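Aclacinomycin oxidoreductase (AknOx) (Streptomyces galilaeus, PDB 2IPI) catalyses the last two steps of aclacinomycin biosynthesis, oxidising the terminal sugar of the antibiotic with oxygen by means of a bicovalently bound FAD. Local coordinates at residues Pro150-Val154 / Gly155-Leu159; Ala436-Ala439 / Trp440-Glu443. One frame throughout, in Å; residues are numbered along the deposited sequence.

Contact 1. Residues Pro150-Val154 / Gly155-Leu159; sequences PQVGV and GGHVL. With FAD (flavin-adenine dinucleotide), chain F.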
ATOM      1  N   PRO A 150      -4.638  -9.926   3.754  1.00 18.64           N
ATOM      2  CA  PRO A 150      -3.994 -11.207   3.438  1.00 18.17           C
ATOM      3  C   PRO A 150      -4.060 -11.607   1.966  1.00 14.89           C
ATOM      4  O   PRO A 150      -3.190 -12.369   1.511  1.00 16.36           O
ATOM      5  CB  PRO A 150      -4.802 -12.232   4.248  1.00 20.60           C
ATOM      6  CG  PRO A 150      -5.575 -11.442   5.249  1.00 19.59           C
ATOM      7  CD  PRO A 150      -5.843 -10.124   4.573  1.00 21.35           C
ATOM      8  N   GLN A 151      -5.061 -11.141   1.237  1.00 13.63           N
ATOM      9  CA  GLN A 151      -5.279 -11.441  -0.167  1.00 13.51           C
ATOM     10  C   GLN A 151      -4.531 -10.477  -1.084  1.00 10.26           C
ATOM     11  O   GLN A 151      -4.606 -10.604  -2.308  1.00 12.63           O
ATOM     12  CB  GLN A 151      -6.770 -11.392  -0.536  1.00 16.71           C
ATOM     13  CG  GLN A 151      -7.131 -12.249  -1.748  1.00 23.86           C
ATOM     14  CD  GLN A 151      -8.184 -11.651  -2.657  1.00 27.84           C
ATOM     15  OE1 GLN A 151      -8.219 -10.445  -2.919  1.00 24.11           O
ATOM     16  NE2 GLN A 151      -9.089 -12.478  -3.184  1.00 24.41           N
ATOM     17  N   VAL A 152      -3.829  -9.501  -0.523  1.00 10.68           N
ATOM     18  CA  VAL A 152      -3.056  -8.554  -1.325  1.00 11.87           C
ATOM     19  C   VAL A 152      -1.898  -9.254  -2.022  1.00 15.42           C
ATOM     20  O   VAL A 152      -1.290 -10.195  -1.495  1.00 11.42           O
ATOM     21  CB  VAL A 152      -2.514  -7.396  -0.472  1.00 11.82           C
ATOM     22  CG1 VAL A 152      -1.538  -6.543  -1.278  1.00 13.51           C
ATOM     23  CG2 VAL A 152      -3.639  -6.499   0.033  1.00 15.63           C
ATOM     24  N   GLY A 153      -1.537  -8.848  -3.246  1.00 14.22           N
ATOM     25  CA  GLY A 153      -0.418  -9.492  -3.920  1.00 10.63           C
ATOM     26  C   GLY A 153       0.930  -8.910  -3.546  1.00 10.14           C
ATOM     27  O   GLY A 153       1.057  -7.696  -3.401  1.00 13.55           O
ATOM     28  N   VAL A 154       1.965  -9.727  -3.416  1.00  7.25           N
ATOM     29  CA  VAL A 154       3.342  -9.276  -3.246  1.00  6.84           C
ATOM     30  C   VAL A 154       3.875  -8.460  -4.426  1.00  6.54           C
ATOM     31  O   VAL A 154       4.591  -7.483  -4.204  1.00 11.63           O
ATOM     32  CB  VAL A 154       4.274 -10.487  -3.058  1.00 12.72           C
ATOM     33  CG1 VAL A 154       5.742 -10.143  -3.213  1.00  8.90           C
ATOM     34  CG2 VAL A 154       4.022 -11.074  -1.668  1.00  3.94           C
ATOM     35  N   GLY A 155       3.544  -8.891  -5.621  1.00 10.21           N
ATOM     36  CA  GLY A 155       3.943  -8.306  -6.886  1.00  7.94           C
ATOM     37  C   GLY A 155       3.790  -6.818  -7.011  1.00 14.03           C
ATOM     38  O   GLY A 155       4.724  -6.093  -7.384  1.00 11.26           O
ATOM     39  N   GLY A 156       2.589  -6.291  -6.721  1.00 12.10           N
ATOM     40  CA  GLY A 156       2.434  -4.847  -6.912  1.00 11.44           C
ATOM     41  C   GLY A 156       2.369  -4.121  -5.580  1.00 15.48           C
ATOM     42  O   GLY A 156       2.078  -2.918  -5.562  1.00 20.21           O
ATOM     43  N   HIS A 157       2.636  -4.858  -4.505  1.00 12.57           N
ATOM     44  CA  HIS A 157       2.646  -4.348  -3.146  1.00 13.76           C
ATOM     45  C   HIS A 157       4.046  -3.950  -2.724  1.00 10.30           C
ATOM     46  O   HIS A 157       4.259  -2.892  -2.114  1.00 11.89           O
ATOM     47  CB  HIS A 157       2.091  -5.402  -2.180  1.00 13.99           C
ATOM     48  CG  HIS A 157       2.224  -5.066  -0.729  1.00 17.59           C
ATOM     49  ND1 HIS A 157       1.330  -4.242  -0.078  1.00 17.89           N
ATOM     50  CD2 HIS A 157       3.127  -5.447   0.209  1.00 19.65           C
ATOM     51  CE1 HIS A 157       1.679  -4.130   1.190  1.00 19.06           C
ATOM     52  NE2 HIS A 157       2.773  -4.847   1.392  1.00 18.97           N
ATOM     53  N   VAL A 158       5.050  -4.796  -3.023  1.00  9.17           N
ATOM     54  CA  VAL A 158       6.343  -4.446  -2.433  1.00  9.79           C
ATOM     55  C   VAL A 158       7.058  -3.339  -3.198  1.00 10.28           C
ATOM     56  O   VAL A 158       7.667  -2.433  -2.617  1.00 11.03           O
ATOM     57  CB  VAL A 158       7.244  -5.693  -2.341  1.00  6.22           C
ATOM     58  CG1 VAL A 158       8.652  -5.279  -1.980  1.00  6.55           C
ATOM     59  CG2 VAL A 158       6.695  -6.710  -1.342  1.00 11.77           C
ATOM     60  N   LEU A 159       7.019  -3.334  -4.524  1.00 15.10           N
ATOM     61  CA  LEU A 159       7.793  -2.343  -5.279  1.00 15.40           C
ATOM     62  C   LEU A 159       7.299  -0.907  -5.123  1.00 16.81           C
ATOM     63  O   LEU A 159       7.996   0.029  -5.546  1.00 15.44           O
ATOM     64  CB  LEU A 159       7.844  -2.726  -6.758  1.00 16.44           C
ATOM     65  CG  LEU A 159       6.625  -3.200  -7.526  1.00 21.35           C
ATOM     66  CD1 LEU A 159       5.289  -2.818  -6.906  1.00 25.71           C
ATOM     67  CD2 LEU A 159       6.676  -2.663  -8.968  1.00 19.53           C
TER
HETATM   68  PA  FAD F 801      -2.145  -5.738  -8.945  1.00 11.55           P
HETATM   69  O1A FAD F 801      -3.307  -5.141  -9.477  1.00 11.21           O
HETATM   70  O2A FAD F 801      -1.879  -7.035  -9.563  1.00  7.64           O
HETATM   71  O5B FAD F 801      -0.899  -4.790  -9.098  1.00 10.01           O
HETATM   72  C5B FAD F 801      -0.924  -3.468  -8.737  1.00 14.06           C
HETATM   73  C4B FAD F 801       0.107  -2.681  -9.541  1.00 16.68           C
HETATM   74  O4B FAD F 801       1.316  -3.388  -9.552  1.00 14.10           O
HETATM   75  C3B FAD F 801      -0.297  -2.580 -11.024  1.00 14.70           C
HETATM   76  O3B FAD F 801       0.253  -1.454 -11.605  1.00  8.81           O
HETATM   77  C2B FAD F 801       0.350  -3.807 -11.641  1.00 12.35           C
HETATM   78  O2B FAD F 801       0.582  -3.735 -13.022  1.00 12.54           O
HETATM   79  C1B FAD F 801       1.616  -3.870 -10.814  1.00 14.94           C
HETATM   80  N9A FAD F 801       2.249  -5.203 -10.798  1.00 15.63           N
HETATM   81  C8A FAD F 801       1.671  -6.367 -10.475  1.00 15.48           C
HETATM   82  N7A FAD F 801       2.549  -7.355 -10.553  1.00 16.20           N
HETATM   83  C5A FAD F 801       3.702  -6.822 -10.958  1.00 15.46           C
HETATM   84  C6A FAD F 801       4.956  -7.364 -11.209  1.00 17.19           C
HETATM   85  N6A FAD F 801       5.140  -8.608 -10.981  1.00 17.31           N
HETATM   86  N1A FAD F 801       5.946  -6.574 -11.589  1.00 11.54           N
HETATM   87  C2A FAD F 801       5.722  -5.285 -11.702  1.00 13.98           C
HETATM   88  N3A FAD F 801       4.549  -4.731 -11.458  1.00 13.08           N
HETATM   89  C4A FAD F 801       3.544  -5.477 -11.108  1.00 14.49           C
HETATM   90  N1  FAD F 801      -1.095  -1.293   0.841  1.00  9.87           N
HETATM   91  C2  FAD F 801      -0.253  -1.013   1.891  1.00 10.62           C
HETATM   92  O2  FAD F 801       0.748  -0.452   1.774  1.00 10.03           O
HETATM   93  N3  FAD F 801      -0.628  -1.427   3.140  1.00 16.41           N
HETATM   94  C4  FAD F 801      -1.808  -2.112   3.367  1.00 15.80           C
HETATM   95  O4  FAD F 801      -2.039  -2.532   4.466  1.00 12.33           O
HETATM   96  C4X FAD F 801      -2.645  -2.406   2.289  1.00 13.96           C
HETATM   97  N5  FAD F 801      -3.834  -3.054   2.454  1.00 11.27           N
HETATM   98  C5X FAD F 801      -4.614  -3.399   1.399  1.00 16.55           C
HETATM   99  C6  FAD F 801      -5.780  -4.144   1.588  1.00 17.34           C
HETATM  100  C7  FAD F 801      -6.578  -4.431   0.519  1.00 15.81           C
HETATM  101  C7M FAD F 801      -7.745  -5.326   0.777  1.00 19.65           C
HETATM  102  C8  FAD F 801      -6.195  -4.073  -0.777  1.00 11.78           C
HETATM  103  C8M FAD F 801      -6.923  -4.670  -1.961  1.00 12.90           C
HETATM  104  C9  FAD F 801      -5.030  -3.356  -0.923  1.00 12.54           C
HETATM  105  C9A FAD F 801      -4.239  -2.975   0.132  1.00 16.42           C
HETATM  106  N10 FAD F 801      -3.086  -2.235  -0.049  1.00 15.52           N
HETATM  107  C10 FAD F 801      -2.269  -1.991   1.014  1.00 14.43           C
HETATM  108  C1' FAD F 801      -2.931  -1.306  -1.209  1.00 12.76           C
HETATM  109  C2' FAD F 801      -2.282  -1.901  -2.460  1.00 16.61           C
HETATM  110  O2' FAD F 801      -3.097  -2.179  -3.550  1.00 13.13           O
HETATM  111  C3' FAD F 801      -1.416  -3.110  -2.194  1.00 20.06           C
HETATM  112  O3' FAD F 801      -0.429  -2.845  -1.246  1.00 16.21           O
HETATM  113  C4' FAD F 801      -0.946  -3.557  -3.612  1.00 24.00           C
HETATM  114  O4' FAD F 801      -0.968  -2.583  -4.576  1.00 21.15           O
HETATM  115  C5' FAD F 801      -1.596  -4.750  -4.271  1.00 18.92           C
HETATM  116  O5' FAD F 801      -0.878  -5.133  -5.396  1.00 15.33           O
HETATM  117  P   FAD F 801      -1.450  -6.342  -6.203  1.00 10.80           P
HETATM  118  O1P FAD F 801      -0.404  -7.162  -6.696  1.00  8.88           O
HETATM  119  O2P FAD F 801      -2.345  -7.021  -5.371  1.00 17.11           O
HETATM  120  O3P FAD F 801      -2.350  -5.768  -7.371  1.00  9.43           O

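Contact 2. Residues Ala436-Ala439 / Trp440-Glu443; sequences ANLA and WIRE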
ATOM      1  N   ALA A 436     -22.940   9.564  -7.696  1.00 18.79           N
ATOM      2  CA  ALA A 436     -23.139  10.096  -6.347  1.00 17.46           C
ATOM      3  C   ALA A 436     -21.938   9.755  -5.479  1.00 16.39           C
ATOM      4  O   ALA A 436     -21.409  10.588  -4.749  1.00 12.94           O
ATOM      5  CB  ALA A 436     -24.425   9.549  -5.745  1.00 21.03           C
ATOM      6  N   ASN A 437     -21.492   8.497  -5.575  1.00 18.95           N
ATOM      7  CA  ASN A 437     -20.318   8.101  -4.786  1.00 19.75           C
ATOM      8  C   ASN A 437     -19.095   8.916  -5.165  1.00 19.47           C
ATOM      9  O   ASN A 437     -18.453   9.515  -4.295  1.00 21.27           O
ATOM     10  CB  ASN A 437     -20.066   6.598  -4.946  1.00 15.54           C
ATOM     11  CG  ASN A 437     -20.977   5.756  -4.074  1.00 12.83           C
ATOM     12  OD1 ASN A 437     -20.711   5.632  -2.872  1.00 17.86           O
ATOM     13  ND2 ASN A 437     -22.009   5.172  -4.677  1.00 11.34           N
ATOM     14  N   LEU A 438     -18.757   8.970  -6.447  1.00 19.21           N
ATOM     15  CA  LEU A 438     -17.606   9.745  -6.902  1.00 17.36           C
ATOM     16  C   LEU A 438     -17.662  11.182  -6.393  1.00 15.25           C
ATOM     17  O   LEU A 438     -16.664  11.742  -5.938  1.00 16.59           O
ATOM     18  CB  LEU A 438     -17.517   9.737  -8.429  1.00 15.86           C
ATOM     19  CG  LEU A 438     -17.080   8.419  -9.076  1.00 16.01           C
ATOM     20  CD1 LEU A 438     -17.588   8.328 -10.507  1.00 19.90           C
ATOM     21  CD2 LEU A 438     -15.563   8.298  -9.025  1.00 13.19           C
ATOM     22  N   ALA A 439     -18.848  11.786  -6.458  1.00 15.57           N
ATOM     23  CA  ALA A 439     -18.970  13.167  -5.986  1.00 19.79           C
ATOM     24  C   ALA A 439     -18.543  13.305  -4.531  1.00 20.69           C
ATOM     25  O   ALA A 439     -17.781  14.191  -4.140  1.00 24.22           O
ATOM     26  CB  ALA A 439     -20.405  13.650  -6.165  1.00 24.99           C
ATOM     27  N   TRP A 440     -19.043  12.407  -3.698  1.00 22.67           N
ATOM     28  CA  TRP A 440     -18.749  12.371  -2.279  1.00 23.07           C
ATOM     29  C   TRP A 440     -17.259  12.355  -1.979  1.00 20.52           C
ATOM     30  O   TRP A 440     -16.748  13.201  -1.250  1.00 15.16           O
ATOM     31  CB  TRP A 440     -19.432  11.124  -1.680  1.00 29.69           C
ATOM     32  CG  TRP A 440     -18.681  10.539  -0.523  1.00 36.91           C
ATOM     33  CD1 TRP A 440     -17.832   9.468  -0.513  1.00 38.82           C
ATOM     34  CD2 TRP A 440     -18.730  11.027   0.822  1.00 39.74           C
ATOM     35  NE1 TRP A 440     -17.356   9.267   0.754  1.00 39.30           N
ATOM     36  CE2 TRP A 440     -17.889  10.203   1.593  1.00 40.73           C
ATOM     37  CE3 TRP A 440     -19.409  12.082   1.436  1.00 41.05           C
ATOM     38  CZ2 TRP A 440     -17.702  10.400   2.959  1.00 42.63           C
ATOM     39  CZ3 TRP A 440     -19.218  12.272   2.790  1.00 42.62           C
ATOM     40  CH2 TRP A 440     -18.374  11.440   3.538  1.00 42.67           C
ATOM     41  N   ILE A 441     -16.539  11.362  -2.525  1.00 17.13           N
ATOM     42  CA  ILE A 441     -15.136  11.223  -2.144  1.00 17.42           C
ATOM     43  C   ILE A 441     -14.297  12.405  -2.612  1.00 15.04           C
ATOM     44  O   ILE A 441     -13.329  12.813  -1.971  1.00 13.68           O
ATOM     45  CB  ILE A 441     -14.483   9.933  -2.691  1.00 19.58           C
ATOM     46  CG1 ILE A 441     -14.981   9.469  -4.054  1.00 20.94           C
ATOM     47  CG2 ILE A 441     -14.625   8.812  -1.674  1.00 26.31           C
ATOM     48  CD1 ILE A 441     -14.413  10.238  -5.227  1.00 31.00           C
ATOM     49  N   ARG A 442     -14.678  12.962  -3.770  1.00 10.74           N
ATOM     50  CA  ARG A 442     -13.843  14.058  -4.259  1.00 18.16           C
ATOM     51  C   ARG A 442     -14.043  15.305  -3.410  1.00 20.42           C
ATOM     52  O   ARG A 442     -13.080  16.005  -3.106  1.00 17.60           O
ATOM     53  CB  ARG A 442     -14.157  14.347  -5.725  1.00 16.15           C
ATOM     54  CG  ARG A 442     -13.642  13.287  -6.676  1.00 16.49           C
ATOM     55  CD  ARG A 442     -14.563  13.208  -7.895  1.00 19.21           C
ATOM     56  NE  ARG A 442     -13.880  12.511  -8.979  1.00 20.69           N
ATOM     57  CZ  ARG A 442     -14.397  12.011 -10.077  1.00 20.44           C
ATOM     58  NH1 ARG A 442     -15.692  12.102 -10.314  1.00 21.87           N
ATOM     59  NH2 ARG A 442     -13.597  11.409 -10.953  1.00 14.40           N
ATOM     60  N   GLU A 443     -15.289  15.567  -3.052  1.00 21.53           N
ATOM     61  CA  GLU A 443     -15.642  16.696  -2.204  1.00 21.96           C
ATOM     62  C   GLU A 443     -14.942  16.700  -0.856  1.00 17.52           C
ATOM     63  O   GLU A 443     -14.414  17.739  -0.461  1.00 21.43           O
ATOM     64  CB  GLU A 443     -17.160  16.694  -1.975  1.00 25.15           C
ATOM     65  CG  GLU A 443     -17.961  17.410  -3.052  1.00 28.85           C
ATOM     66  CD  GLU A 443     -19.310  16.754  -3.283  1.00 31.36           C
ATOM     67  OE1 GLU A 443     -19.947  17.025  -4.332  1.00 23.71           O
ATOM     68  OE2 GLU A 443     -19.738  15.956  -2.419  1.00 39.06           O
TER

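Contact 1. Residues Pro150-Val154 / Gly155-Leu159
Val154 and His157 meet through the backbone of a short helical turn: Val154 O accepts N-H groups from both His157 and Val158. The Val158 N to Val154 O bond is the better one, 3.0 Å and fairly straight, whereas His157 N, 3.3 Å from Val154 O, sits well above the carbonyl plane.

The polar grip on FAD comes from the same turn. Gly153 N gives a hydrogen bond to FAD O2P (2.9 Å) and Gly156 N gives one to FAD O1P (3.1 Å), so two peptide N-H groups hold the two non-bridging oxygens of one phosphate. FAD O4' in turn donates a hydrogen bond to Gly156 O. With CG anti to the backbone N (chi1 172°), the His157 imidazole reaches the ribityl chain and makes a short, nearly straight hydrogen bond, ND1 to FAD O3' 2.5 Å, in which either atom could be the donor; O3' sits at the ring edge, near its plane.

Among apolar contacts, Val152 splits its branches: CG1 touches the ribityl carbons, while CG2 lies 3.5 Å from C6 of FAD, against the isoalloxazine. Val154 and Val158 lie side by side, Val154 CG1 4.0 Å from Val158 CG2.

The turn belongs to the FAD-binding domain of the PCMH type; Leu129 of helix 129-140 touches Val152, Val154 and His157, and Tyr225 of strand 221-227 packs on Val154, Val158 and Leu159.

Contact 2. Residues Ala436-Ala439 / Trp440-Glu443
Arg442 lays one face of its guanidinium against Leu438, whose CD2 stands 3.9 Å above the plane and towards the rim of the group. NH1 of Arg442 also comes within 3.5 Å of Leu438 CB. The two side chains run alongside each other in the same direction, one helical turn apart, because both place CG anti to the carbonyl carbon (chi1 -72° in each) and Arg442 then stays extended from CG to NE. The charged end goes on to a salt bridge from NH2 to Asp473. At the edge of the Trp440 indole, close to its plane, lies Asn437 O, 3.8 Å from CD1.

Regular i to i+4 bonds carry the backbone: Trp440 N to Ala436 O at 3.2 Å, Ile441 N to Asn437 O, and Glu443 N to Ala439 O at 3.0 Å. Glu443 bends at chi2 and folds its carboxylate back over Ala439; OE2 is 3.1 Å from Ala439 O, two acceptors without a hydrogen bond. Asn437 ND2 donates a hydrogen bond to His433 O.

Helix 434-448 lies against a face of the seven-stranded antiparallel sheet: Asn437, Trp440 and Ile441 touch Ala426 of strand 420-428, and Leu438 and Ile441 reach Lys362 of the outermost strand 360-368.

Overall arrangement
Contact 1 and contact 2 lie at the cofactor and at the far part of the bound ligand and do not touch: their centres are 27 Å apart, their nearest atoms about 19 Å. Contact 1 lies deep in the chain on the cofactor, with the His157 side chain about 4 Å from that of Asn468, which binds FAD, and about 9 Å from that of Tyr469, a catalytic proton acceptor. Contact 2 is peripheral, its centre about 22 Å from the centre of the chain, yet the side chain of Asn437 is about 5 Å from the bound aclacinomycin derivative. The ligand appears to reach between them, since the Val152 side chain of contact 1 is about 7 Å from it.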